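Local coordinates for protein putative decarboxylase involved in desferrioxamine biosynthesis (Erwinia amylovora, PDB 5O5C) that probably decarboxylates lysine, with pyridoxal 5'-phosphate as cofactor, for the biosynthesis of the siderophore desferrioxamine, at residues 53-58 and 98-103; 111-116 and 484-489; 177-182 and 224-229; 206-211 and 259-264. One frame throughout, in Å; residues are numbered along the deposited sequence.

Contact 1: 53-58 and 98-103; sequences KGVEKP and AVWFHH
His-103 reaches over residues 56-58 with its whole side chain. Its CG stands anti to the backbone N (chi1 -160°), which carries the ring to the segment 53-58. CB rests against Pro-58 CB at 3.9 Å. Further out, ND1 lies 3.6 Å from Pro-58 CD, and the same nitrogen is hydrogen-bonded to the backbone N of Lys-105. Across the ring from ND1, His-103 CD2 is close to Lys-57 N. At the tip, His-103 NE2 comes to 3.4 Å from Glu-56 O. Pro-58 CD and Lys-57 CA both sit over one face of the imidazole, and the proline carbon makes a CH-pi contact with it. Both carbons sit toward the rim of the ring.

Lys-53 closes helix 34-53, and from Gly-54 on the chain is loop. Residues 98-103 also lie in a loop, and residues 100-103 form a type I beta turn closed by His-103 N to Trp-100 O at 3.1 Å. Contact 1 therefore ties the exit of an N-terminal helix to the loop before helix 116-128. Besides the ring packing, a backbone hydrogen bond joins the two loops: Trp-100 N donates to Pro-58 O at 2.8 Å, almost straight at 170° and in the carbonyl plane.

The second ring contact is on Trp-100. Val-55 CG2 stands over the five-membered ring, 3.9 Å from its centroid, in a CH-pi contact. Ala-98 CB lies against the opposite face, so the indole is held between two methyl groups. Phe-101 turns away from residues 53-58 and packs on Asn-129 of the second subunit.

Contact 2: 111-116 and 484-489; sequences NCPVVL and LLNPNT
Pro-113 makes the tight part of this contact. Its CD is 3.1 Å from Leu-485 O, a close approach of a ring carbon to a carbonyl. Its CG sits over the flat amide of Asn-486, 3.5 Å from Asn-486 CG and only slightly farther from OD1 and ND2. Asn-486 CG is anti to the backbone N (chi1 -158°), which brings the amide under the proline. ND2 is also weakly hydrogen-bonded to His-102 O.

The packing is looser at the side chain of Leu-485. Its CD1 lies 3.9 Å from Cys-112 N, and its nearest side-chain neighbour is Cys-112 CB, 4.1 Å from Leu-485 CD1. No hydrogen bond joins the two segments. The partly exposed side is the type I turn from Asn-486 to Thr-489, where Pro-487 and Asn-488 leave the contact. There they pack on His-25 and Asn-30 of the second subunit.

The loop 484-489 follows the antiparallel sheet of the C-terminal part and meets the loop before helix 116-128. Leu-485 comes to about 5 Å, side chain to side chain, from Lys-330, the predicted cofactor lysine, which carries no cofactor in this structure. The position is consistent with a second shell beside the pyridoxal phosphate site of a type I fold decarboxylase.

Contact 3: 177-182 and 224-229; sequences AMLLAR and AILGLG
Leu-226 is the centre of contact 3, and Arg-182 is its main partner. The leucine points at helix 170-189 and spreads its two methyls over it. CD1 touches Met-178 CB at 3.5 Å. CD2 meets Leu-179 CD1 at 3.7 Å, the two leucines crossing at about a right angle. The same CD2 also lies over one face of the Arg-182 guanidinium, 3.4 Å from NH1.

Arg-182 leaves its helix with CG anti to the backbone N and bends at chi3 (74°), which turns the guanidinium over the leucine. NH1 donates to Leu-226 O at 3.2 Å. The oxygen lies in the guanidinium plane and the bond meets a lone pair of the carbonyl, but it is bent at 142°. NH1 has a stronger partner in Ile-225 O of the second subunit, and NH2 binds Ala-224 O of that subunit. The same bonds run back the other way, so the group sits in the dimer interface.

Leu-228 adds a smaller contact, its CD1 4.3 Å from Arg-182 CD. Between the two leucines, Gly-227 ends helix 218-225 in a Schellman motif with positive phi (83°), directly after the carbonyl that Arg-182 binds.

Helix 170-189 also lies on the large sheet. Met-178 and Arg-182 rest on strand 207-212, while Ala-177 and Leu-180 face strands 294-299 and 339-343.

Contact 4: 206-211 and 259-264; sequences KWRVFT and QGLIPV
Strands 207-211 and 262-264 run parallel in register, Trp-207 beside Ile-262 and Arg-208 beside Pro-263, with short axes 4.5 Å apart at their closest and splayed by 51°. They are neighbours in the mixed seven-stranded sheet of the large domain of the type I (aspartate aminotransferase) fold. Three backbone hydrogen bonds join them. Ile-262 N donates to Lys-206 O at 3.2 Å, nearly straight but from above the carbonyl plane. Arg-208 N to Ile-262 O is the shortest at 2.8 Å, though bent at 139°. Val-264 N to Arg-208 O follows at 3.0 Å, nearly along the C=O axis.

On one face of the sheet Trp-207 and Ile-262 lie side by side and point the same way. Trp-207 CD1 is 4.0 Å from Ile-262 CB. Val-264 CG2 presses against Trp-207 CB at 3.6 Å. Helix 170-189 covers this face, and its Trp-185 stacks edge-to-face with Trp-207.

The other face carries Arg-208 and Pro-263 and is packed by helix 246-258. Here Pro-263 CB meets the edge of the Phe-210 ring, 3.5 Å from CE1. Leu-261 CD2 lies over one face of the Arg-208 guanidinium, toward its rim.

The arginine chain bends at chi2 (-67°) and folds back on its own strand. NH1 is held by two carbonyls, Ala-205 O and Trp-207 O, the second at 2.9 Å and within the guanidinium plane.

Contacts 2 and 3 are fully buried, while contacts 1 and 4 are partly open to solvent. Contacts 1 and 2 adjoin, meeting where Phe-101 packs on Asn-111 and where Asn-486 ND2 reaches His-102 O. Both join loops on one side of the chain's centre. Contacts 3 and 4 lie on the opposite side and touch, because helix 170-189 of contact 3 packs on strand 207-212 of contact 4: Met-178 CE is 3.0 Å from Val-209 CG2. Their chemistry differs with place. Contact 4 is regular strand pairing, contact 1 combines a backbone bond with aromatic packing, and contact 2 has no hydrogen bond between its segments. Contact 3 uses an arginine that also crosses the dimer interface. Contact 4 alone does not touch the second subunit.

Contact 1: 53-58 and 98-103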
loop_
_atom_site.group_PDB
_atom_site.type_symbol
_atom_site.label_atom_id
_atom_site.label_comp_id
_atom_site.label_asym_id
_atom_site.label_seq_id
_atom_site.Cartn_x
_atom_site.Cartn_y
_atom_site.Cartn_z
ATOM N N LYS B 53 -18.016 -17.421 -16.270
ATOM C CA LYS B 53 -19.004 -18.528 -16.527
ATOM C C LYS B 53 -18.361 -19.897 -16.770
ATOM O O LYS B 53 -18.983 -20.909 -16.462
ATOM C CB LYS B 53 -19.961 -18.246 -17.671
ATOM C CG LYS B 53 -21.085 -17.272 -17.375
ATOM C CD LYS B 53 -21.934 -17.085 -18.637
ATOM C CE LYS B 53 -23.076 -16.100 -18.437
ATOM N NZ LYS B 53 -23.402 -15.408 -19.723
ATOM N N GLY B 54 -17.144 -19.936 -17.323
ATOM C CA GLY B 54 -16.438 -21.208 -17.528
ATOM C C GLY B 54 -15.470 -21.619 -16.413
ATOM O O GLY B 54 -14.669 -22.524 -16.578
ATOM N N VAL B 55 -15.560 -20.975 -15.262
ATOM C CA VAL B 55 -14.892 -21.454 -14.060
ATOM C C VAL B 55 -15.691 -22.590 -13.431
ATOM O O VAL B 55 -16.750 -22.372 -12.839
ATOM C CB VAL B 55 -14.693 -20.316 -13.043
ATOM C CG1 VAL B 55 -13.976 -20.829 -11.817
ATOM C CG2 VAL B 55 -13.904 -19.189 -13.693
ATOM N N GLU B 56 -15.168 -23.796 -13.540
ATOM C CA GLU B 56 -15.773 -25.002 -12.941
ATOM C C GLU B 56 -15.127 -25.379 -11.605
ATOM O O GLU B 56 -15.565 -26.317 -10.907
ATOM C CB GLU B 56 -15.576 -26.175 -13.893
ATOM C CG GLU B 56 -16.530 -26.157 -15.054
ATOM C CD GLU B 56 -16.812 -27.556 -15.554
ATOM O OE1 GLU B 56 -15.865 -28.161 -16.104
ATOM O OE2 GLU B 56 -17.962 -28.035 -15.384
ATOM N N LYS B 57 -14.059 -24.678 -11.254
ATOM C CA LYS B 57 -13.272 -25.084 -10.118
ATOM C C LYS B 57 -12.351 -23.937 -9.767
ATOM O O LYS B 57 -12.117 -23.088 -10.595
ATOM C CB LYS B 57 -12.519 -26.421 -10.363
ATOM C CG LYS B 57 -11.860 -26.591 -11.713
ATOM C CD LYS B 57 -11.069 -27.889 -11.781
ATOM C CE LYS B 57 -10.013 -27.832 -12.855
ATOM N NZ LYS B 57 -9.065 -28.946 -12.670
ATOM N N PRO B 58 -11.912 -23.883 -8.512
ATOM C CA PRO B 58 -11.172 -22.750 -7.986
ATOM C C PRO B 58 -9.776 -22.584 -8.519
ATOM O O PRO B 58 -9.265 -21.490 -8.474
ATOM C CB PRO B 58 -11.174 -22.983 -6.466
ATOM C CG PRO B 58 -11.465 -24.419 -6.278
ATOM C CD PRO B 58 -12.282 -24.842 -7.452
ATOM N N ALA B 98 -5.692 -18.648 -12.737
ATOM C CA ALA B 98 -5.926 -17.800 -11.578
ATOM C C ALA B 98 -6.506 -18.654 -10.460
ATOM O O ALA B 98 -7.180 -19.647 -10.700
ATOM C CB ALA B 98 -6.919 -16.683 -11.897
ATOM N N VAL B 99 -6.252 -18.243 -9.231
ATOM C CA VAL B 99 -6.990 -18.789 -8.118
ATOM C C VAL B 99 -8.292 -17.989 -7.979
ATOM O O VAL B 99 -8.275 -16.807 -7.665
ATOM C CB VAL B 99 -6.151 -18.823 -6.847
ATOM C CG1 VAL B 99 -6.930 -19.445 -5.712
ATOM C CG2 VAL B 99 -4.897 -19.637 -7.122
ATOM N N TRP B 100 -9.412 -18.665 -8.193
ATOM C CA TRP B 100 -10.747 -18.061 -8.138
ATOM C C TRP B 100 -11.368 -18.054 -6.783
ATOM O O TRP B 100 -12.078 -19.022 -6.390
ATOM C CB TRP B 100 -11.679 -18.765 -9.117
ATOM C CG TRP B 100 -11.189 -18.594 -10.426
ATOM C CD1 TRP B 100 -10.419 -19.448 -11.117
ATOM C CD2 TRP B 100 -11.309 -17.418 -11.210
ATOM N NE1 TRP B 100 -10.098 -18.908 -12.343
ATOM C CE2 TRP B 100 -10.630 -17.656 -12.420
ATOM C CE3 TRP B 100 -11.994 -16.205 -11.044
ATOM C CZ2 TRP B 100 -10.559 -16.705 -13.430
ATOM C CZ3 TRP B 100 -11.933 -15.301 -12.015
ATOM C CH2 TRP B 100 -11.232 -15.551 -13.225
ATOM N N PHE B 101 -11.191 -16.940 -6.071
ATOM C CA PHE B 101 -11.690 -16.906 -4.695
ATOM C C PHE B 101 -13.207 -16.946 -4.598
ATOM O O PHE B 101 -13.758 -17.398 -3.571
ATOM C CB PHE B 101 -11.141 -15.729 -3.929
ATOM C CG PHE B 101 -9.651 -15.589 -4.008
ATOM C CD1 PHE B 101 -8.819 -16.647 -3.689
ATOM C CD2 PHE B 101 -9.070 -14.363 -4.388
ATOM C CE1 PHE B 101 -7.459 -16.500 -3.739
ATOM C CE2 PHE B 101 -7.696 -14.229 -4.455
ATOM C CZ PHE B 101 -6.895 -15.306 -4.142
ATOM N N HIS B 102 -13.902 -16.532 -5.658
ATOM C CA HIS B 102 -15.374 -16.552 -5.671
ATOM C C HIS B 102 -15.939 -17.956 -5.696
ATOM O O HIS B 102 -17.069 -18.184 -5.279
ATOM C CB HIS B 102 -15.978 -15.719 -6.798
ATOM C CG HIS B 102 -15.791 -16.301 -8.161
ATOM N ND1 HIS B 102 -16.704 -17.159 -8.739
ATOM C CD2 HIS B 102 -14.775 -16.190 -9.044
ATOM C CE1 HIS B 102 -16.273 -17.526 -9.934
ATOM N NE2 HIS B 102 -15.114 -16.937 -10.154
ATOM N N HIS B 103 -15.120 -18.917 -6.095
ATOM C CA HIS B 103 -15.608 -20.267 -6.203
ATOM C C HIS B 103 -15.858 -20.826 -4.801
ATOM O O HIS B 103 -14.975 -20.702 -3.948
ATOM C CB HIS B 103 -14.615 -21.133 -6.931
ATOM C CG HIS B 103 -15.239 -22.353 -7.486
ATOM N ND1 HIS B 103 -15.505 -23.448 -6.714
ATOM C CD2 HIS B 103 -15.809 -22.589 -8.690
ATOM C CE1 HIS B 103 -16.140 -24.350 -7.439
ATOM N NE2 HIS B 103 -16.337 -23.848 -8.643
#

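Contact 2: 111-116 and 484-489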
loop_
_atom_site.group_PDB
_atom_site.type_symbol
_atom_site.label_atom_id
_atom_site.label_comp_id
_atom_site.label_asym_id
_atom_site.label_seq_id
_atom_site.Cartn_x
_atom_site.Cartn_y
_atom_site.Cartn_z
ATOM N N ASN B 111 -8.715 -15.031 1.872
ATOM C CA ASN B 111 -9.161 -14.340 0.665
ATOM C C ASN B 111 -10.653 -14.400 0.508
ATOM O O ASN B 111 -11.207 -15.429 0.145
ATOM C CB ASN B 111 -8.492 -14.906 -0.571
ATOM C CG ASN B 111 -7.026 -14.997 -0.410
ATOM O OD1 ASN B 111 -6.478 -16.110 -0.213
ATOM N ND2 ASN B 111 -6.360 -13.826 -0.410
ATOM N N CYS B 112 -11.316 -13.276 0.768
ATOM C CA CYS B 112 -12.746 -13.214 0.705
ATOM C C CYS B 112 -13.284 -13.064 -0.738
ATOM O O CYS B 112 -12.696 -12.407 -1.571
ATOM C CB CYS B 112 -13.243 -12.097 1.629
ATOM S SG CYS B 112 -12.533 -10.460 1.285
ATOM N N PRO B 113 -14.471 -13.615 -1.012
ATOM C CA PRO B 113 -15.147 -13.040 -2.182
ATOM C C PRO B 113 -15.429 -11.561 -1.990
ATOM O O PRO B 113 -15.593 -11.056 -0.846
ATOM C CB PRO B 113 -16.472 -13.807 -2.292
ATOM C CG PRO B 113 -16.495 -14.784 -1.167
ATOM C CD PRO B 113 -15.319 -14.530 -0.254
ATOM N N VAL B 114 -15.543 -10.884 -3.100
ATOM C CA VAL B 114 -15.716 -9.464 -3.074
ATOM C C VAL B 114 -17.181 -9.199 -3.400
ATOM O O VAL B 114 -17.824 -10.061 -4.016
ATOM C CB VAL B 114 -14.754 -8.753 -4.047
ATOM C CG1 VAL B 114 -14.687 -9.449 -5.422
ATOM C CG2 VAL B 114 -15.182 -7.323 -4.219
ATOM N N VAL B 115 -17.686 -8.048 -2.907
ATOM C CA VAL B 115 -19.013 -7.498 -3.249
ATOM C C VAL B 115 -18.974 -6.384 -4.298
ATOM O O VAL B 115 -17.984 -5.582 -4.377
ATOM C CB VAL B 115 -19.809 -6.980 -1.983
ATOM C CG1 VAL B 115 -19.987 -8.098 -0.969
ATOM C CG2 VAL B 115 -19.152 -5.788 -1.310
ATOM N N LEU B 116 -20.081 -6.327 -5.049
ATOM C CA LEU B 116 -20.296 -5.410 -6.188
ATOM C C LEU B 116 -19.989 -3.946 -5.919
ATOM O O LEU B 116 -19.289 -3.323 -6.744
ATOM C CB LEU B 116 -21.687 -5.570 -6.787
ATOM C CG LEU B 116 -21.921 -6.873 -7.581
ATOM C CD1 LEU B 116 -23.417 -7.068 -7.837
ATOM C CD2 LEU B 116 -21.053 -6.963 -8.842
ATOM N N LEU B 484 -13.357 -20.356 5.871
ATOM C CA LEU B 484 -14.615 -20.163 5.186
ATOM C C LEU B 484 -14.893 -18.668 5.077
ATOM O O LEU B 484 -15.034 -18.036 6.102
ATOM C CB LEU B 484 -15.644 -20.888 6.027
ATOM C CG LEU B 484 -16.473 -21.919 5.298
ATOM C CD1 LEU B 484 -16.860 -23.082 6.211
ATOM C CD2 LEU B 484 -17.660 -21.166 4.741
ATOM N N LEU B 485 -14.901 -18.070 3.872
ATOM C CA LEU B 485 -15.331 -16.664 3.730
ATOM C C LEU B 485 -16.367 -16.416 2.643
ATOM O O LEU B 485 -16.739 -15.285 2.400
ATOM C CB LEU B 485 -14.149 -15.718 3.548
ATOM C CG LEU B 485 -13.235 -15.511 4.749
ATOM C CD1 LEU B 485 -11.916 -14.925 4.266
ATOM C CD2 LEU B 485 -13.826 -14.636 5.831
ATOM N N ASN B 486 -16.890 -17.479 2.061
ATOM C CA ASN B 486 -17.922 -17.383 1.051
ATOM C C ASN B 486 -19.314 -17.821 1.613
ATOM O O ASN B 486 -19.549 -19.001 1.905
ATOM C CB ASN B 486 -17.488 -18.234 -0.138
ATOM C CG ASN B 486 -18.173 -17.829 -1.419
ATOM O OD1 ASN B 486 -19.278 -17.301 -1.402
ATOM N ND2 ASN B 486 -17.513 -18.072 -2.537
ATOM N N PRO B 487 -20.245 -16.877 1.748
ATOM C CA PRO B 487 -21.539 -17.295 2.329
ATOM C C PRO B 487 -22.524 -17.970 1.370
ATOM O O PRO B 487 -23.655 -18.224 1.784
ATOM C CB PRO B 487 -22.107 -16.008 2.887
ATOM C CG PRO B 487 -21.458 -14.929 2.121
ATOM C CD PRO B 487 -20.182 -15.430 1.518
ATOM N N ASN B 488 -22.113 -18.259 0.124
ATOM C CA ASN B 488 -22.880 -19.125 -0.793
ATOM C C ASN B 488 -22.423 -20.597 -0.714
ATOM O O ASN B 488 -23.116 -21.488 -1.183
ATOM C CB ASN B 488 -22.759 -18.631 -2.253
ATOM C CG ASN B 488 -23.118 -17.175 -2.426
ATOM O OD1 ASN B 488 -22.448 -16.458 -3.160
ATOM N ND2 ASN B 488 -24.170 -16.721 -1.746
ATOM N N THR B 489 -21.260 -20.841 -0.111
ATOM C CA THR B 489 -20.735 -22.184 0.139
ATOM C C THR B 489 -21.714 -22.951 0.996
ATOM O O THR B 489 -22.147 -22.435 2.021
ATOM C CB THR B 489 -19.385 -22.087 0.877
ATOM O OG1 THR B 489 -18.476 -21.335 0.075
ATOM C CG2 THR B 489 -18.756 -23.475 1.246
#

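Contact 3: 177-182 and 224-229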
loop_
_atom_site.group_PDB
_atom_site.type_symbol
_atom_site.label_atom_id
_atom_site.label_comp_id
_atom_site.label_asym_id
_atom_site.label_seq_id
_atom_site.Cartn_x
_atom_site.Cartn_y
_atom_site.Cartn_z
ATOM N N ALA B 177 1.197 0.438 14.803
ATOM C CA ALA B 177 0.893 0.105 16.215
ATOM C C ALA B 177 2.124 -0.072 17.111
ATOM O O ALA B 177 2.182 0.492 18.245
ATOM C CB ALA B 177 -0.029 -1.100 16.336
ATOM N N MET B 178 3.122 -0.809 16.626
ATOM C CA MET B 178 4.322 -0.987 17.416
ATOM C C MET B 178 5.188 0.300 17.394
ATOM O O MET B 178 5.916 0.571 18.344
ATOM C CB MET B 178 5.101 -2.204 16.944
ATOM C CG MET B 178 4.325 -3.520 17.001
ATOM S SD MET B 178 3.651 -3.878 18.633
ATOM C CE MET B 178 5.028 -3.997 19.639
ATOM N N LEU B 179 5.057 1.105 16.336
ATOM C CA LEU B 179 5.776 2.334 16.217
ATOM C C LEU B 179 5.279 3.329 17.304
ATOM O O LEU B 179 6.090 3.869 18.070
ATOM C CB LEU B 179 5.651 2.903 14.820
ATOM C CG LEU B 179 6.214 4.301 14.502
ATOM C CD1 LEU B 179 7.669 4.530 14.837
ATOM C CD2 LEU B 179 5.953 4.541 13.019
ATOM N N LEU B 180 3.961 3.505 17.357
ATOM C CA LEU B 180 3.319 4.323 18.349
ATOM C C LEU B 180 3.592 3.796 19.755
ATOM O O LEU B 180 3.926 4.579 20.611
ATOM C CB LEU B 180 1.823 4.476 18.111
ATOM C CG LEU B 180 1.427 5.620 17.194
ATOM C CD1 LEU B 180 2.135 5.529 15.865
ATOM C CD2 LEU B 180 -0.066 5.699 16.943
ATOM N N ALA B 181 3.496 2.489 19.983
ATOM C CA ALA B 181 3.779 1.934 21.335
ATOM C C ALA B 181 5.171 2.257 21.736
ATOM O O ALA B 181 5.370 2.727 22.819
ATOM C CB ALA B 181 3.575 0.429 21.398
ATOM N N ARG B 182 6.134 1.945 20.885
ATOM C CA ARG B 182 7.525 2.315 21.056
ATOM C C ARG B 182 7.687 3.805 21.334
ATOM O O ARG B 182 8.239 4.161 22.393
ATOM C CB ARG B 182 8.364 1.953 19.824
ATOM C CG ARG B 182 9.857 2.160 19.984
ATOM C CD ARG B 182 10.573 2.112 18.648
ATOM N NE ARG B 182 10.300 3.346 17.890
ATOM C CZ ARG B 182 10.796 3.653 16.705
ATOM N NH1 ARG B 182 11.638 2.843 16.062
ATOM N NH2 ARG B 182 10.459 4.803 16.152
ATOM N N ALA B 224 11.473 -5.885 14.032
ATOM C CA ALA B 224 12.734 -5.830 13.239
ATOM C C ALA B 224 12.988 -4.506 12.605
ATOM O O ALA B 224 14.082 -3.915 12.719
ATOM C CB ALA B 224 12.801 -6.897 12.204
ATOM N N ILE B 225 11.957 -4.022 11.922
ATOM C CA ILE B 225 12.035 -2.760 11.296
ATOM C C ILE B 225 12.296 -1.615 12.316
ATOM O O ILE B 225 13.093 -0.719 12.060
ATOM C CB ILE B 225 10.767 -2.532 10.472
ATOM C CG1 ILE B 225 10.715 -3.520 9.304
ATOM C CG2 ILE B 225 10.724 -1.139 9.890
ATOM C CD1 ILE B 225 9.323 -3.580 8.732
ATOM N N LEU B 226 11.639 -1.672 13.473
ATOM C CA LEU B 226 11.771 -0.642 14.448
ATOM C C LEU B 226 13.083 -0.657 15.188
ATOM O O LEU B 226 13.250 0.116 16.095
ATOM C CB LEU B 226 10.607 -0.690 15.441
ATOM C CG LEU B 226 9.246 -0.408 14.840
ATOM C CD1 LEU B 226 8.102 -0.947 15.635
ATOM C CD2 LEU B 226 9.073 1.064 14.597
ATOM N N GLY B 227 14.006 -1.551 14.862
ATOM C CA GLY B 227 15.295 -1.532 15.484
ATOM C C GLY B 227 15.403 -2.211 16.814
ATOM O O GLY B 227 16.404 -2.027 17.494
ATOM N N LEU B 228 14.369 -2.981 17.191
ATOM C CA LEU B 228 14.362 -3.751 18.425
ATOM C C LEU B 228 14.521 -5.264 18.230
ATOM O O LEU B 228 14.958 -5.970 19.136
ATOM C CB LEU B 228 13.089 -3.460 19.202
ATOM C CG LEU B 228 12.848 -2.008 19.531
ATOM C CD1 LEU B 228 11.434 -1.890 20.051
ATOM C CD2 LEU B 228 13.864 -1.515 20.541
ATOM N N GLY B 229 14.181 -5.773 17.051
ATOM C CA GLY B 229 14.510 -7.129 16.686
ATOM C C GLY B 229 13.467 -8.081 17.223
ATOM O O GLY B 229 12.701 -7.705 18.107
#

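Contact 4: 206-211 and 259-264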
loop_
_atom_site.group_PDB
_atom_site.type_symbol
_atom_site.label_atom_id
_atom_site.label_comp_id
_atom_site.label_asym_id
_atom_site.label_seq_id
_atom_site.Cartn_x
_atom_site.Cartn_y
_atom_site.Cartn_z
ATOM N N LYS B 206 16.022 -2.929 26.308
ATOM C CA LYS B 206 15.326 -3.677 27.360
ATOM C C LYS B 206 13.838 -3.842 27.090
ATOM O O LYS B 206 13.220 -4.708 27.690
ATOM C CB LYS B 206 15.548 -3.023 28.708
ATOM C CG LYS B 206 17.007 -2.868 29.117
ATOM C CD LYS B 206 17.093 -1.976 30.354
ATOM C CE LYS B 206 18.352 -2.185 31.171
ATOM N NZ LYS B 206 18.336 -1.266 32.357
ATOM N N TRP B 207 13.271 -3.041 26.170
ATOM C CA TRP B 207 11.820 -2.984 26.003
ATOM C C TRP B 207 11.297 -4.306 25.481
ATOM O O TRP B 207 11.906 -4.947 24.662
ATOM C CB TRP B 207 11.396 -1.816 25.082
ATOM C CG TRP B 207 11.808 -0.456 25.590
ATOM C CD1 TRP B 207 12.222 -0.155 26.846
ATOM C CD2 TRP B 207 11.815 0.767 24.868
ATOM N NE1 TRP B 207 12.546 1.158 26.942
ATOM C CE2 TRP B 207 12.302 1.761 25.743
ATOM C CE3 TRP B 207 11.479 1.129 23.558
ATOM C CZ2 TRP B 207 12.459 3.081 25.358
ATOM C CZ3 TRP B 207 11.627 2.433 23.174
ATOM C CH2 TRP B 207 12.101 3.413 24.085
ATOM N N ARG B 208 10.162 -4.734 25.994
ATOM C CA ARG B 208 9.595 -6.002 25.590
ATOM C C ARG B 208 8.144 -5.853 25.230
ATOM O O ARG B 208 7.409 -5.176 25.915
ATOM C CB ARG B 208 9.795 -7.070 26.678
ATOM C CG ARG B 208 11.256 -7.515 26.816
ATOM C CD ARG B 208 11.772 -8.274 25.588
ATOM N NE ARG B 208 13.164 -8.723 25.695
ATOM C CZ ARG B 208 14.248 -7.994 25.398
ATOM N NH1 ARG B 208 14.161 -6.726 24.990
ATOM N NH2 ARG B 208 15.445 -8.534 25.530
ATOM N N VAL B 209 7.762 -6.536 24.161
ATOM C CA VAL B 209 6.366 -6.649 23.696
ATOM C C VAL B 209 5.884 -8.078 23.854
ATOM O O VAL B 209 6.605 -9.011 23.576
ATOM C CB VAL B 209 6.227 -6.227 22.228
ATOM C CG1 VAL B 209 4.842 -6.519 21.665
ATOM C CG2 VAL B 209 6.603 -4.739 22.092
ATOM N N PHE B 210 4.644 -8.244 24.278
ATOM C CA PHE B 210 4.096 -9.572 24.521
ATOM C C PHE B 210 3.041 -9.869 23.472
ATOM O O PHE B 210 2.148 -9.054 23.226
ATOM C CB PHE B 210 3.491 -9.676 25.919
ATOM C CG PHE B 210 4.445 -9.344 27.003
ATOM C CD1 PHE B 210 4.603 -8.034 27.406
ATOM C CD2 PHE B 210 5.203 -10.328 27.618
ATOM C CE1 PHE B 210 5.506 -7.702 28.388
ATOM C CE2 PHE B 210 6.099 -10.001 28.622
ATOM C CZ PHE B 210 6.247 -8.681 29.013
ATOM N N THR B 211 3.139 -11.054 22.881
ATOM C CA THR B 211 2.122 -11.547 21.960
ATOM C C THR B 211 1.941 -13.019 22.112
ATOM O O THR B 211 2.838 -13.717 22.575
ATOM C CB THR B 211 2.482 -11.374 20.468
ATOM O OG1 THR B 211 3.762 -11.934 20.188
ATOM C CG2 THR B 211 2.484 -10.006 20.094
ATOM N N GLN B 259 14.271 -9.902 35.190
ATOM C CA GLN B 259 15.490 -9.835 34.392
ATOM C C GLN B 259 16.001 -8.370 34.250
ATOM O O GLN B 259 17.032 -8.131 33.638
ATOM C CB GLN B 259 15.231 -10.509 33.033
ATOM C CG GLN B 259 14.978 -12.005 33.155
ATOM C CD GLN B 259 14.335 -12.685 31.929
ATOM O OE1 GLN B 259 13.728 -12.047 31.053
ATOM N NE2 GLN B 259 14.453 -14.005 31.885
ATOM N N GLY B 260 15.286 -7.399 34.823
ATOM C CA GLY B 260 15.543 -5.964 34.592
ATOM C C GLY B 260 14.980 -5.392 33.293
ATOM O O GLY B 260 15.270 -4.237 32.938
ATOM N N LEU B 261 14.210 -6.205 32.572
ATOM C CA LEU B 261 13.628 -5.835 31.290
ATOM C C LEU B 261 12.313 -5.080 31.550
ATOM O O LEU B 261 11.704 -5.158 32.649
ATOM C CB LEU B 261 13.384 -7.083 30.443
ATOM C CG LEU B 261 14.523 -8.067 30.190
ATOM C CD1 LEU B 261 13.943 -9.316 29.587
ATOM C CD2 LEU B 261 15.597 -7.471 29.280
ATOM N N ILE B 262 11.878 -4.345 30.531
ATOM C CA ILE B 262 10.851 -3.332 30.692
ATOM C C ILE B 262 9.647 -3.723 29.813
ATOM O O ILE B 262 9.772 -3.755 28.602
ATOM C CB ILE B 262 11.401 -1.932 30.322
ATOM C CG1 ILE B 262 12.555 -1.533 31.258
ATOM C CG2 ILE B 262 10.302 -0.897 30.399
ATOM C CD1 ILE B 262 13.195 -0.185 30.950
ATOM N N PRO B 263 8.491 -4.023 30.422
ATOM C CA PRO B 263 7.339 -4.361 29.602
ATOM C C PRO B 263 6.707 -3.091 29.087
ATOM O O PRO B 263 6.439 -2.156 29.853
ATOM C CB PRO B 263 6.406 -5.113 30.565
ATOM C CG PRO B 263 6.928 -4.827 31.939
ATOM C CD PRO B 263 8.163 -4.016 31.850
ATOM N N VAL B 264 6.480 -3.071 27.784
ATOM C CA VAL B 264 6.071 -1.856 27.068
ATOM C C VAL B 264 4.696 -2.025 26.388
ATOM O O VAL B 264 3.903 -1.062 26.296
ATOM C CB VAL B 264 7.239 -1.486 26.089
ATOM C CG1 VAL B 264 6.859 -0.465 25.053
ATOM C CG2 VAL B 264 8.428 -0.988 26.879
#